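Local coordinates for leukocyte-associated immunoglobulin-like receptor 1 (Mus musculus, PDB 4ESK), which acts as an inhibitory immune receptor that constitutively restrains natural killer, B and T cells, seen here as its extracellular immunoglobulin-like domain, at residues Asn40-Glu45 / Cys80-Gly85. Sequence-based numbering, arbitrary orientation.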
loop_
_atom_site.group_PDB
_atom_site.type_symbol
_atom_site.label_atom_id
_atom_site.label_comp_id
_atom_site.label_asym_id
_atom_site.label_seq_id
_atom_site.Cartn_x
_atom_site.Cartn_y
_atom_site.Cartn_z
ATOM N N ASN A 40 -14.647 5.866 -3.842
ATOM C CA ASN A 40 -14.346 7.187 -3.290
ATOM C C ASN A 40 -13.461 7.174 -2.034
ATOM O O ASN A 40 -13.070 8.230 -1.562
ATOM C CB ASN A 40 -15.634 8.000 -3.054
ATOM C CG ASN A 40 -16.533 7.407 -2.000
ATOM O OD1 ASN A 40 -16.264 6.346 -1.440
ATOM N ND2 ASN A 40 -17.653 8.108 -1.726
ATOM N N MET A 41 -13.172 5.985 -1.513
ATOM C CA MET A 41 -12.264 5.813 -0.386
ATOM C C MET A 41 -11.182 4.795 -0.715
ATOM O O MET A 41 -11.407 3.826 -1.425
ATOM C CB MET A 41 -13.015 5.339 0.853
ATOM C CG MET A 41 -13.927 6.422 1.433
ATOM S SD MET A 41 -13.000 7.827 2.080
ATOM C CE MET A 41 -12.047 7.009 3.372
ATOM N N VAL A 42 -10.005 5.018 -0.149
ATOM C CA VAL A 42 -8.937 4.039 -0.250
ATOM C C VAL A 42 -8.308 3.888 1.131
ATOM O O VAL A 42 -8.039 4.877 1.834
ATOM C CB VAL A 42 -7.890 4.418 -1.316
ATOM C CG1 VAL A 42 -7.305 5.802 -1.080
ATOM C CG2 VAL A 42 -6.795 3.355 -1.370
ATOM N N ARG A 43 -8.082 2.647 1.513
ATOM C CA ARG A 43 -7.468 2.363 2.791
ATOM C C ARG A 43 -6.298 1.400 2.660
ATOM O O ARG A 43 -6.264 0.500 1.792
ATOM C CB ARG A 43 -8.479 1.872 3.798
ATOM C CG ARG A 43 -9.007 0.469 3.638
ATOM C CD ARG A 43 -9.988 0.216 4.779
ATOM N NE ARG A 43 -10.603 -1.106 4.761
ATOM C CZ ARG A 43 -11.732 -1.429 4.123
ATOM N NH1 ARG A 43 -12.402 -0.549 3.385
ATOM N NH2 ARG A 43 -12.196 -2.658 4.226
ATOM N N LEU A 44 -5.311 1.662 3.493
ATOM C CA LEU A 44 -4.201 0.766 3.661
ATOM C C LEU A 44 -4.543 -0.087 4.855
ATOM O O LEU A 44 -4.728 0.442 5.967
ATOM C CB LEU A 44 -2.937 1.582 3.873
ATOM C CG LEU A 44 -1.585 0.905 3.870
ATOM C CD1 LEU A 44 -1.407 0.036 2.619
ATOM C CD2 LEU A 44 -0.562 2.026 3.933
ATOM N N GLU A 45 -4.670 -1.383 4.621
ATOM C CA GLU A 45 -4.938 -2.364 5.665
ATOM C C GLU A 45 -3.603 -2.951 6.112
ATOM O O GLU A 45 -2.774 -3.299 5.271
ATOM C CB GLU A 45 -5.845 -3.484 5.153
ATOM C CG GLU A 45 -6.304 -4.462 6.246
ATOM C CD GLU A 45 -7.121 -5.637 5.727
ATOM O OE1 GLU A 45 -8.356 -5.595 5.847
ATOM O OE2 GLU A 45 -6.532 -6.614 5.192
ATOM N N CYS A 80 -3.971 -2.817 -0.150
ATOM C CA CYS A 80 -4.804 -1.646 -0.435
ATOM C C CYS A 80 -6.249 -2.110 -0.679
ATOM O O CYS A 80 -6.465 -3.077 -1.387
ATOM C CB CYS A 80 -4.300 -0.920 -1.688
ATOM S SG CYS A 80 -2.616 -0.236 -1.550
ATOM N N ILE A 81 -7.228 -1.409 -0.108
ATOM C CA ILE A 81 -8.661 -1.699 -0.341
ATOM C C ILE A 81 -9.349 -0.421 -0.809
ATOM O O ILE A 81 -9.261 0.630 -0.152
ATOM C CB ILE A 81 -9.404 -2.230 0.912
ATOM C CG1 ILE A 81 -8.671 -3.468 1.466
ATOM C CG2 ILE A 81 -10.867 -2.507 0.545
ATOM C CD1 ILE A 81 -9.099 -3.956 2.829
ATOM N N TYR A 82 -10.008 -0.508 -1.960
ATOM C CA TYR A 82 -10.778 0.593 -2.509
ATOM C C TYR A 82 -12.233 0.297 -2.205
ATOM O O TYR A 82 -12.663 -0.849 -2.347
ATOM C CB TYR A 82 -10.566 0.698 -4.024
ATOM C CG TYR A 82 -9.282 1.381 -4.385
ATOM C CD1 TYR A 82 -8.102 0.655 -4.487
ATOM C CD2 TYR A 82 -9.230 2.760 -4.594
ATOM C CE1 TYR A 82 -6.926 1.269 -4.814
ATOM C CE2 TYR A 82 -8.041 3.382 -4.881
ATOM C CZ TYR A 82 -6.889 2.622 -5.001
ATOM O OH TYR A 82 -5.730 3.247 -5.310
ATOM N N SER A 83 -12.984 1.309 -1.781
ATOM C CA SER A 83 -14.388 1.093 -1.423
ATOM C C SER A 83 -15.308 2.248 -1.794
ATOM O O SER A 83 -14.877 3.372 -2.045
ATOM C CB SER A 83 -14.519 0.770 0.074
ATOM O OG SER A 83 -14.099 1.855 0.856
ATOM N N LYS A 84 -16.601 1.927 -1.817
ATOM C CA LYS A 84 -17.677 2.897 -1.981
ATOM C C LYS A 84 -18.802 2.418 -1.047
ATOM O O LYS A 84 -19.278 1.283 -1.165
ATOM C CB LYS A 84 -18.164 2.901 -3.434
ATOM C CG LYS A 84 -19.350 3.814 -3.725
ATOM C CD LYS A 84 -18.924 5.270 -3.843
ATOM C CE LYS A 84 -20.100 6.205 -4.129
ATOM N NZ LYS A 84 -21.009 5.689 -5.191
ATOM N N GLY A 85 -19.183 3.270 -0.105
ATOM C CA GLY A 85 -20.173 2.906 0.903
ATOM C C GLY A 85 -19.714 1.713 1.717
ATOM O O GLY A 85 -18.515 1.551 1.986
HETATM O O HOH W 1 -11.470 1.948 1.461
#
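Arg43 and Ile81 hold each other by two nearly straight backbone bonds: Arg43 N reaches Ile81 O at 2.9 Å, and Ile81 N returns to Arg43 O at the same length, each donor lying in the plane of the carbonyl it meets. At the next hydrogen-bonded pair, Ser83 N binds Met41 O at 3.0 Å. Ser83 O then takes Met41 N and, weakly, Asn40 N, which makes a classic beta bulge where strand 41-45 begins. A water accepts from Arg43 NH1, donates to Ile81 O and sits 2.7 Å from Ser83 OG, tying three residues together on the sheet face that carries Arg43, Ile81 and Ser83. With chi4 at -89°, CZ turns off the extended Arg43 chain and the guanidinium lies with one face over Ile81 CG2, 3.6 Å from its plane, and Ser83 OG at the edge. An alanine in place of Arg43 would probably take the guanidinium cover from Ile81 CG2, leave CD1 with less packing, and cost the water its NH1 donor. Glu45 OE1 also touches Ile81 CD1, while its OE2 forms a salt bridge with Arg91. These are neighbouring antiparallel strands in one sheet of the immunoglobulin beta-sandwich, and the Cys30-Cys80 disulfide pins this sheet to strand 26-31 opposite. On the core-facing side, with Val42, Leu44, Cys80 and Tyr82, Val42 CG2 sits over the Tyr82 ring in a CH-pi contact, 3.8 Å from the centroid. Tyr82 OH hydrogen-bonds Asp63. Leu44 CD1 lies 4.3 Å from Cys80 SG, and the Leu44 side chain also touches Val28 and Phe65. Beside the bulge, Lys84 CD packs on Asn40 CG at 3.7 Å, the side chains crossing at about a right angle.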